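Local coordinates for protein alpha-1,2-Mannosidase (Trichoderma reesei, PDB 1HCU) that hydrolyses alpha-1,2-linked mannose residues, probably trimming high-mannose N-glycans from Man9 down to Man5 with calcium as cofactor, at residues A[80-85]-A[127-132]; A[60-65]-A[76-81]; A[132-137]-A[186-191]. All blocks are in the same frame, centred on the assembly; numbering follows the deposited sequence.

Contact 1. Residues A[80-85]-A[127-132]. With NAG (2-acetamido-2-deoxy-beta-D-glucopyranose), chain F; NAG (2-acetamido-2-deoxy-beta-D-glucopyranose), chain G.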
loop_
_atom_site.group_PDB
_atom_site.type_symbol
_atom_site.label_atom_id
_atom_site.label_comp_id
_atom_site.label_asym_id
_atom_site.label_seq_id
_atom_site.Cartn_x
_atom_site.Cartn_y
_atom_site.Cartn_z
ATOM N N TYR A 80 -18.028 17.177 3.389
ATOM C CA TYR A 80 -17.625 17.253 1.993
ATOM C C TYR A 80 -18.043 16.039 1.146
ATOM O O TYR A 80 -18.473 16.203 0.001
ATOM C CB TYR A 80 -16.106 17.445 1.923
ATOM C CG TYR A 80 -15.514 17.313 0.537
ATOM C CD1 TYR A 80 -14.595 16.304 0.250
ATOM C CD2 TYR A 80 -15.872 18.193 -0.486
ATOM C CE1 TYR A 80 -14.044 16.173 -1.021
ATOM C CE2 TYR A 80 -15.328 18.072 -1.766
ATOM C CZ TYR A 80 -14.414 17.060 -2.023
ATOM O OH TYR A 80 -13.856 16.935 -3.277
ATOM N N VAL A 81 -17.921 14.835 1.707
ATOM C CA VAL A 81 -18.256 13.602 0.982
ATOM C C VAL A 81 -19.518 13.670 0.114
ATOM O O VAL A 81 -19.475 13.330 -1.064
ATOM C CB VAL A 81 -18.380 12.381 1.944
ATOM C CG1 VAL A 81 -18.798 11.132 1.160
ATOM C CG2 VAL A 81 -17.046 12.129 2.638
ATOM N N PRO A 82 -20.660 14.099 0.686
ATOM C CA PRO A 82 -21.908 14.193 -0.083
ATOM C C PRO A 82 -21.793 15.122 -1.291
ATOM O O PRO A 82 -22.556 15.004 -2.241
ATOM C CB PRO A 82 -22.910 14.731 0.940
ATOM C CG PRO A 82 -22.378 14.249 2.239
ATOM C CD PRO A 82 -20.895 14.463 2.096
ATOM N N GLN A 83 -20.846 16.054 -1.246
ATOM C CA GLN A 83 -20.661 17.000 -2.342
ATOM C C GLN A 83 -19.901 16.425 -3.525
ATOM O O GLN A 83 -20.050 16.905 -4.645
ATOM C CB GLN A 83 -19.930 18.249 -1.851
ATOM C CG GLN A 83 -20.780 19.185 -1.027
ATOM C CD GLN A 83 -19.943 20.187 -0.256
ATOM O OE1 GLN A 83 -19.447 19.891 0.833
ATOM N NE2 GLN A 83 -19.765 21.379 -0.828
ATOM N N ILE A 84 -19.075 15.410 -3.294
ATOM C CA ILE A 84 -18.312 14.844 -4.400
ATOM C C ILE A 84 -19.232 14.255 -5.469
ATOM O O ILE A 84 -20.276 13.675 -5.160
ATOM C CB ILE A 84 -17.342 13.731 -3.930
ATOM C CG1 ILE A 84 -16.425 14.249 -2.820
ATOM C CG2 ILE A 84 -16.504 13.266 -5.112
ATOM C CD1 ILE A 84 -15.641 13.155 -2.098
ATOM N N ASN A 85 -18.848 14.418 -6.728
ATOM C CA ASN A 85 -19.638 13.874 -7.825
ATOM C C ASN A 85 -18.876 12.714 -8.468
ATOM O O ASN A 85 -18.093 12.912 -9.401
ATOM C CB ASN A 85 -19.920 14.945 -8.884
ATOM C CG ASN A 85 -21.030 14.533 -9.832
ATOM O OD1 ASN A 85 -21.191 13.348 -10.129
ATOM N ND2 ASN A 85 -21.796 15.508 -10.312
ATOM N N GLN A 127 -25.543 10.629 11.578
ATOM C CA GLN A 127 -25.660 9.332 10.919
ATOM C C GLN A 127 -25.874 9.445 9.413
ATOM O O GLN A 127 -25.490 8.554 8.661
ATOM C CB GLN A 127 -26.815 8.543 11.527
ATOM C CG GLN A 127 -26.539 8.067 12.926
ATOM C CD GLN A 127 -25.548 6.933 12.949
ATOM O OE1 GLN A 127 -24.462 7.028 12.368
ATOM N NE2 GLN A 127 -25.916 5.842 13.623
ATOM N N THR A 128 -26.499 10.534 8.976
ATOM C CA THR A 128 -26.751 10.737 7.556
ATOM C C THR A 128 -25.432 10.930 6.814
ATOM O O THR A 128 -25.285 10.504 5.671
ATOM C CB THR A 128 -27.652 11.970 7.309
ATOM O OG1 THR A 128 -28.910 11.783 7.968
ATOM C CG2 THR A 128 -27.898 12.169 5.818
ATOM N N LEU A 129 -24.475 11.576 7.471
ATOM C CA LEU A 129 -23.168 11.818 6.873
ATOM C C LEU A 129 -22.411 10.508 6.778
ATOM O O LEU A 129 -21.751 10.224 5.777
ATOM C CB LEU A 129 -22.381 12.822 7.716
ATOM C CG LEU A 129 -22.148 14.224 7.129
ATOM C CD1 LEU A 129 -23.244 14.607 6.142
ATOM C CD2 LEU A 129 -22.064 15.221 8.270
ATOM N N VAL A 130 -22.508 9.705 7.826
ATOM C CA VAL A 130 -21.845 8.416 7.826
ATOM C C VAL A 130 -22.394 7.577 6.669
ATOM O O VAL A 130 -21.627 6.986 5.903
ATOM C CB VAL A 130 -22.081 7.678 9.146
ATOM C CG1 VAL A 130 -21.525 6.273 9.058
ATOM C CG2 VAL A 130 -21.430 8.444 10.282
ATOM N N ASN A 131 -23.719 7.537 6.538
ATOM C CA ASN A 131 -24.360 6.772 5.465
ATOM C C ASN A 131 -23.897 7.208 4.077
ATOM O O ASN A 131 -23.870 6.396 3.150
ATOM C CB ASN A 131 -25.888 6.902 5.530
ATOM C CG ASN A 131 -26.496 6.173 6.717
ATOM O OD1 ASN A 131 -25.789 5.559 7.523
ATOM N ND2 ASN A 131 -27.824 6.239 6.831
ATOM N N SER A 132 -23.552 8.485 3.928
ATOM C CA SER A 132 -23.092 8.994 2.637
ATOM C C SER A 132 -21.846 8.256 2.158
ATOM O O SER A 132 -21.701 7.978 0.964
ATOM C CB SER A 132 -22.781 10.496 2.717
ATOM O OG SER A 132 -23.966 11.264 2.817
HETATM C C1 NAG F . -22.772 15.221 -11.346
HETATM C C2 NAG F . -24.052 16.029 -11.115
HETATM C C3 NAG F . -25.064 15.704 -12.216
HETATM C C4 NAG F . -24.451 15.898 -13.606
HETATM C C5 NAG F . -23.137 15.115 -13.711
HETATM C C6 NAG F . -22.425 15.391 -15.012
HETATM C C7 NAG F . -24.694 16.586 -8.859
HETATM C C8 NAG F . -25.113 16.084 -7.490
HETATM N N2 NAG F . -24.619 15.680 -9.827
HETATM O O3 NAG F . -26.208 16.531 -12.072
HETATM O O4 NAG F . -25.362 15.436 -14.600
HETATM O O5 NAG F . -22.238 15.499 -12.648
HETATM O O6 NAG F . -21.831 16.679 -14.993
HETATM O O7 NAG F . -24.438 17.780 -9.033
HETATM C C1 NAG G . -26.088 16.434 9.469
HETATM C C2 NAG G . -26.892 16.509 8.166
HETATM C C3 NAG G . -27.906 17.664 8.238
HETATM C C4 NAG G . -28.743 17.583 9.509
HETATM C C5 NAG G . -27.836 17.455 10.736
HETATM C C6 NAG G . -28.627 17.252 12.009
HETATM C C7 NAG G . -26.419 16.763 5.811
HETATM C C8 NAG G . -26.515 18.130 5.151
HETATM N N2 NAG G . -25.973 16.724 7.063
HETATM O O3 NAG G . -28.766 17.622 7.107
HETATM O O4 NAG G . -29.539 18.756 9.621
HETATM O O5 NAG G . -26.967 16.314 10.594
HETATM O O6 NAG G . -28.334 18.261 12.962
HETATM O O7 NAG G . -26.747 15.754 5.187
#
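Pro82 leans on Ser132 and Leu129 in a small, partly buried packing contact between the loop that follows helix 71-80 and the first turns of helix 127-144. Both elements belong to the (alpha/alpha)7 barrel of glycosyl hydrolase family 47, and the place illustrates how a proline ring in a loop can pack on a helix. Residues 81-83 form a short 3-10 turn that brings Pro82 up to the helix, its CA 6.0 Å from the CA of Ser132. Its ring presents CG to the serine: Pro82 CG lies 3.4 Å from Ser132 OG. Rotation of that hydroxyl to a place beside its own backbone N, anti to the carbonyl carbon (chi1 -72°), sets it against the proline CG. The same ring carbon also meets a second side chain of the helix, Pro82 CG lying 4.0 Å from Leu129 CD1. Val81 backs the pair more loosely, its CG1 4.3 Å from Ser132 CB, and goes on to touch Leu133 and, on helix 98-117, Leu109. Sugars mark the outer surface here. Asn85 ND2 is bonded covalently to C1 of NAG F, and NAG G, next to Asn126, rests near the helix start, where Leu129 CD1 comes within 3.6 Å of its N2.

Contact 2. Residues A[60-65]-A[76-81]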
loop_
_atom_site.group_PDB
_atom_site.type_symbol
_atom_site.label_atom_id
_atom_site.label_comp_id
_atom_site.label_asym_id
_atom_site.label_seq_id
_atom_site.Cartn_x
_atom_site.Cartn_y
_atom_site.Cartn_z
ATOM N N ASP A 60 -8.441 9.883 1.489
ATOM C CA ASP A 60 -7.356 9.024 1.931
ATOM C C ASP A 60 -6.959 9.273 3.395
ATOM O O ASP A 60 -6.559 8.344 4.092
ATOM C CB ASP A 60 -6.150 9.230 1.012
ATOM C CG ASP A 60 -5.677 7.938 0.369
ATOM O OD1 ASP A 60 -6.451 6.956 0.374
ATOM O OD2 ASP A 60 -4.537 7.908 -0.152
ATOM N N GLY A 61 -7.094 10.514 3.865
ATOM C CA GLY A 61 -6.725 10.820 5.242
ATOM C C GLY A 61 -7.847 10.713 6.268
ATOM O O GLY A 61 -7.604 10.706 7.480
ATOM N N LEU A 62 -9.078 10.611 5.783
ATOM C CA LEU A 62 -10.245 10.527 6.649
ATOM C C LEU A 62 -10.138 9.500 7.780
ATOM O O LEU A 62 -10.336 9.839 8.944
ATOM C CB LEU A 62 -11.489 10.235 5.803
ATOM C CG LEU A 62 -12.811 10.022 6.538
ATOM C CD1 LEU A 62 -13.093 11.201 7.445
ATOM C CD2 LEU A 62 -13.947 9.839 5.515
ATOM N N ASP A 63 -9.833 8.247 7.455
ATOM C CA ASP A 63 -9.750 7.241 8.498
ATOM C C ASP A 63 -8.562 7.442 9.431
ATOM O O ASP A 63 -8.626 7.092 10.610
ATOM C CB ASP A 63 -9.744 5.827 7.901
ATOM C CG ASP A 63 -8.530 5.547 7.041
ATOM O OD1 ASP A 63 -8.417 4.391 6.585
ATOM O OD2 ASP A 63 -7.699 6.457 6.815
ATOM N N THR A 64 -7.480 8.015 8.918
ATOM C CA THR A 64 -6.327 8.262 9.763
ATOM C C THR A 64 -6.766 9.276 10.819
ATOM O O THR A 64 -6.439 9.141 11.997
ATOM C CB THR A 64 -5.138 8.820 8.952
ATOM O OG1 THR A 64 -4.736 7.853 7.970
ATOM C CG2 THR A 64 -3.957 9.114 9.868
ATOM N N ALA A 65 -7.538 10.276 10.391
ATOM C CA ALA A 65 -8.041 11.315 11.291
ATOM C C ALA A 65 -8.969 10.711 12.336
ATOM O O ALA A 65 -9.042 11.192 13.463
ATOM C CB ALA A 65 -8.786 12.384 10.492
ATOM N N THR A 76 -15.149 17.923 9.034
ATOM C CA THR A 76 -14.920 18.699 7.818
ATOM C C THR A 76 -15.036 17.829 6.567
ATOM O O THR A 76 -15.680 18.214 5.590
ATOM C CB THR A 76 -13.519 19.364 7.830
ATOM O OG1 THR A 76 -13.379 20.174 9.003
ATOM C CG2 THR A 76 -13.327 20.239 6.601
ATOM N N ILE A 77 -14.411 16.655 6.607
ATOM C CA ILE A 77 -14.418 15.727 5.478
ATOM C C ILE A 77 -15.797 15.112 5.275
ATOM O O ILE A 77 -16.288 15.033 4.150
ATOM C CB ILE A 77 -13.355 14.605 5.680
ATOM C CG1 ILE A 77 -11.980 15.241 5.930
ATOM C CG2 ILE A 77 -13.268 13.726 4.431
ATOM C CD1 ILE A 77 -10.877 14.255 6.269
ATOM N N LEU A 78 -16.428 14.691 6.364
ATOM C CA LEU A 78 -17.757 14.106 6.280
ATOM C C LEU A 78 -18.747 15.071 5.614
ATOM O O LEU A 78 -19.610 14.647 4.848
ATOM C CB LEU A 78 -18.250 13.707 7.677
ATOM C CG LEU A 78 -17.554 12.513 8.345
ATOM C CD1 LEU A 78 -18.151 12.284 9.711
ATOM C CD2 LEU A 78 -17.720 11.261 7.502
ATOM N N GLN A 79 -18.617 16.365 5.888
ATOM C CA GLN A 79 -19.512 17.358 5.291
ATOM C C GLN A 79 -19.258 17.478 3.791
ATOM O O GLN A 79 -20.152 17.832 3.018
ATOM C CB GLN A 79 -19.298 18.721 5.951
ATOM C CG GLN A 79 -19.650 18.757 7.420
ATOM C CD GLN A 79 -21.104 19.084 7.655
ATOM O OE1 GLN A 79 -22.001 18.394 7.165
ATOM N NE2 GLN A 79 -21.349 20.147 8.409
ATOM N N TYR A 80 -18.028 17.177 3.389
ATOM C CA TYR A 80 -17.625 17.253 1.993
ATOM C C TYR A 80 -18.043 16.039 1.146
ATOM O O TYR A 80 -18.473 16.203 0.001
ATOM C CB TYR A 80 -16.106 17.445 1.923
ATOM C CG TYR A 80 -15.514 17.313 0.537
ATOM C CD1 TYR A 80 -14.595 16.304 0.250
ATOM C CD2 TYR A 80 -15.872 18.193 -0.486
ATOM C CE1 TYR A 80 -14.044 16.173 -1.021
ATOM C CE2 TYR A 80 -15.328 18.072 -1.766
ATOM C CZ TYR A 80 -14.414 17.060 -2.023
ATOM O OH TYR A 80 -13.856 16.935 -3.277
ATOM N N VAL A 81 -17.921 14.835 1.707
ATOM C CA VAL A 81 -18.256 13.602 0.982
ATOM C C VAL A 81 -19.518 13.670 0.114
ATOM O O VAL A 81 -19.475 13.330 -1.064
ATOM C CB VAL A 81 -18.380 12.381 1.944
ATOM C CG1 VAL A 81 -18.798 11.132 1.160
ATOM C CG2 VAL A 81 -17.046 12.129 2.638
#
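Ile77 and Leu62 meet at the heart of this buried, wholly apolar contact, their CA atoms 6.8 Å apart and their side chains running alongside one another with the tips heading for opposite helices. The isoleucine is instructive to follow outward. Its CB already touches: Ile77 CB stands 3.8 Å from Leu62 CD1. At CB the chain forks, and both branches lie against the leucine. The short branch, CG2, faces both leucine methyls, with Ile77 CG2 3.9 Å from Leu62 CD1 and only slightly farther from CD2. The long branch leaves beside the backbone N (chi1 -55°) and runs on extended, so it reaches past the leucine methyls to the other helix's backbone, where Ile77 CD1 lies 3.8 Å from Leu62 CA. That same tip is also 4.0 Å from the leucine's methyl, Ile77 CD1 to Leu62 CD1.

The two residues sit on helices 56-67 and 71-80, consecutive in the chain and joined by a short connection, part of the (alpha/alpha)7 barrel of family 47. Were Ile77 cut back to an alanine, both branches beyond CB would go, which is likely to leave a gap over the backbone of Leu62 and the CD1 methyl of that leucine free to shift.

Leu62 sends its CG anti to the backbone N (chi1 176°), towards the neighbouring helix, and its second methyl makes a looser touch, Leu62 CD2 lying 4.5 Å from Leu78 CD2. Trp27 of helix 13-33 packs on Ile77, while Leu62 also meets Ala112 and Leu133. Asp63, on the same helix as Leu62, forms a salt bridge with Lys459 and a hydrogen bond with His488 ND1.

Contact 3. Residues A[132-137]-A[186-191]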
loop_
_atom_site.group_PDB
_atom_site.type_symbol
_atom_site.label_atom_id
_atom_site.label_comp_id
_atom_site.label_asym_id
_atom_site.label_seq_id
_atom_site.Cartn_x
_atom_site.Cartn_y
_atom_site.Cartn_z
ATOM N N SER A 132 -23.552 8.485 3.928
ATOM C CA SER A 132 -23.092 8.994 2.637
ATOM C C SER A 132 -21.846 8.256 2.158
ATOM O O SER A 132 -21.701 7.978 0.964
ATOM C CB SER A 132 -22.781 10.496 2.717
ATOM O OG SER A 132 -23.966 11.264 2.817
ATOM N N LEU A 133 -20.950 7.945 3.091
ATOM C CA LEU A 133 -19.719 7.242 2.754
ATOM C C LEU A 133 -20.058 5.996 1.940
ATOM O O LEU A 133 -19.543 5.807 0.840
ATOM C CB LEU A 133 -18.954 6.846 4.028
ATOM C CG LEU A 133 -18.511 7.968 4.978
ATOM C CD1 LEU A 133 -17.995 7.381 6.286
ATOM C CD2 LEU A 133 -17.434 8.812 4.312
ATOM N N LEU A 134 -20.938 5.156 2.476
ATOM C CA LEU A 134 -21.327 3.935 1.783
ATOM C C LEU A 134 -22.081 4.229 0.490
ATOM O O LEU A 134 -21.828 3.596 -0.537
ATOM C CB LEU A 134 -22.176 3.039 2.698
ATOM C CG LEU A 134 -22.744 1.749 2.097
ATOM C CD1 LEU A 134 -21.635 0.937 1.446
ATOM C CD2 LEU A 134 -23.413 0.937 3.190
ATOM N N ARG A 135 -22.997 5.192 0.522
ATOM C CA ARG A 135 -23.749 5.530 -0.683
ATOM C C ARG A 135 -22.806 5.990 -1.779
ATOM O O ARG A 135 -22.908 5.546 -2.923
ATOM C CB ARG A 135 -24.778 6.632 -0.405
ATOM C CG ARG A 135 -25.961 6.179 0.419
ATOM N N GLN A 136 -21.879 6.878 -1.431
ATOM C CA GLN A 136 -20.934 7.382 -2.422
ATOM C C GLN A 136 -20.017 6.279 -2.953
ATOM O O GLN A 136 -19.640 6.299 -4.123
ATOM C CB GLN A 136 -20.113 8.535 -1.831
ATOM C CG GLN A 136 -20.865 9.872 -1.758
ATOM C CD GLN A 136 -20.918 10.607 -3.096
ATOM O OE1 GLN A 136 -20.488 11.755 -3.197
ATOM N NE2 GLN A 136 -21.446 9.955 -4.119
ATOM N N ALA A 137 -19.677 5.310 -2.102
ATOM C CA ALA A 137 -18.810 4.204 -2.514
ATOM C C ALA A 137 -19.518 3.363 -3.576
ATOM O O ALA A 137 -18.928 2.988 -4.586
ATOM C CB ALA A 137 -18.455 3.337 -1.314
ATOM N N THR A 186 -15.566 -6.969 -2.535
ATOM C CA THR A 186 -16.270 -7.998 -1.781
ATOM C C THR A 186 -16.855 -7.328 -0.541
ATOM O O THR A 186 -17.974 -7.625 -0.129
ATOM C CB THR A 186 -15.329 -9.154 -1.346
ATOM O OG1 THR A 186 -14.937 -9.911 -2.500
ATOM C CG2 THR A 186 -16.035 -10.080 -0.364
ATOM N N ARG A 187 -16.094 -6.399 0.032
ATOM C CA ARG A 187 -16.533 -5.661 1.214
ATOM C C ARG A 187 -17.789 -4.866 0.864
ATOM O O ARG A 187 -18.733 -4.805 1.645
ATOM C CB ARG A 187 -15.422 -4.707 1.692
ATOM C CG ARG A 187 -15.714 -4.017 3.020
ATOM C CD ARG A 187 -16.007 -5.051 4.094
ATOM N NE ARG A 187 -16.541 -4.476 5.328
ATOM C CZ ARG A 187 -17.418 -5.097 6.118
ATOM N NH1 ARG A 187 -17.858 -6.309 5.792
ATOM N NH2 ARG A 187 -17.843 -4.519 7.240
ATOM N N LEU A 188 -17.799 -4.267 -0.322
ATOM C CA LEU A 188 -18.949 -3.479 -0.761
ATOM C C LEU A 188 -20.211 -4.362 -0.885
ATOM O O LEU A 188 -21.284 -3.975 -0.424
ATOM C CB LEU A 188 -18.633 -2.788 -2.102
ATOM C CG LEU A 188 -19.670 -1.793 -2.642
ATOM C CD1 LEU A 188 -19.857 -0.663 -1.650
ATOM C CD2 LEU A 188 -19.229 -1.251 -3.983
ATOM N N SER A 189 -20.082 -5.539 -1.503
ATOM C CA SER A 189 -21.223 -6.446 -1.648
ATOM C C SER A 189 -21.779 -6.827 -0.285
ATOM O O SER A 189 -22.989 -6.882 -0.092
ATOM C CB SER A 189 -20.827 -7.737 -2.374
ATOM O OG SER A 189 -20.518 -7.500 -3.731
ATOM N N ASP A 190 -20.888 -7.102 0.658
ATOM C CA ASP A 190 -21.325 -7.487 1.989
ATOM C C ASP A 190 -22.044 -6.341 2.697
ATOM O O ASP A 190 -22.997 -6.562 3.440
ATOM C CB ASP A 190 -20.130 -7.950 2.826
ATOM C CG ASP A 190 -19.665 -9.349 2.460
ATOM O OD1 ASP A 190 -18.664 -9.805 3.052
ATOM O OD2 ASP A 190 -20.300 -9.989 1.592
ATOM N N LEU A 191 -21.589 -5.117 2.454
ATOM C CA LEU A 191 -22.181 -3.938 3.078
ATOM C C LEU A 191 -23.489 -3.503 2.422
ATOM O O LEU A 191 -24.387 -3.013 3.103
ATOM C CB LEU A 191 -21.179 -2.786 3.037
ATOM C CG LEU A 191 -20.615 -2.275 4.366
ATOM C CD1 LEU A 191 -20.618 -3.363 5.420
ATOM C CD2 LEU A 191 -19.205 -1.739 4.126
#
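Leu134 reaches across from helix 127-144 to Leu188 and Leu191 of helix 182-192, and it is the pivot of a contact made chiefly by apolar side chains. Both helices belong to the (alpha/alpha)7 barrel of family 47. The short helical segments run at 120° to one another, their axes 11.2 Å apart at closest approach, a separation bridged by the length of the leucines.

Packing is tightest around one methyl. Leu134 CD1 approaches Leu188 CD1 to 3.9 Å and is also 4.1 Å from Leu191 CB, so a single branch serves both partners, the side chains crossing obliquely in each case. Leu134 and Leu188 each send CG anti to their backbone N (chi1 176° and -173°), and this extends both chains into the space between the helices. Alongside, Ala137 meets Leu188 more loosely, with Ala137 CB 4.3 Å from Leu188 CD1.

The two sides of the contact differ in their access to solvent rather than in closeness. Ala137 and Leu188 make up the buried side, whereas Leu134 and Leu191 are partly exposed. On this outer side the second methyl of Leu134 finds a backbone atom, Leu134 CD2 lying 4.1 Å from Leu191 O. Leu191 CD1 turns to Arg187, one turn earlier on its own helix, and sits 3.5 Å above the guanidinium plane, offset toward the rim of that group.

Around this pair, helix 98-117 backs the first helix, with Tyr113 against Leu134 and both Leu106 and Leu110 against Ala137. Arg187 forms a salt bridge with Asp114, and Tyr197 of helix 196-209 packs on Leu188.

Read from the N terminus, the three contacts close successive loops in series, and none nests in or crosses another. Contact 2 comes first, shutting the short connection between helices 56-67 and 71-80. Contact 1 begins where it ends, the two sharing Tyr80 and Val81, and spans the stretch containing helix 98-117 before reaching the start of helix 127-144. Ser132 is then common to contacts 1 and 3, and contact 3 closes the loop from helix 127-144 to helix 182-192. Leu133 joins the set: its CD2 lies 3.7 Å from Val81 CG2 and 3.8 Å from Leu62 CD2. Helix 98-117 packs against side chains of all three, tying the region together.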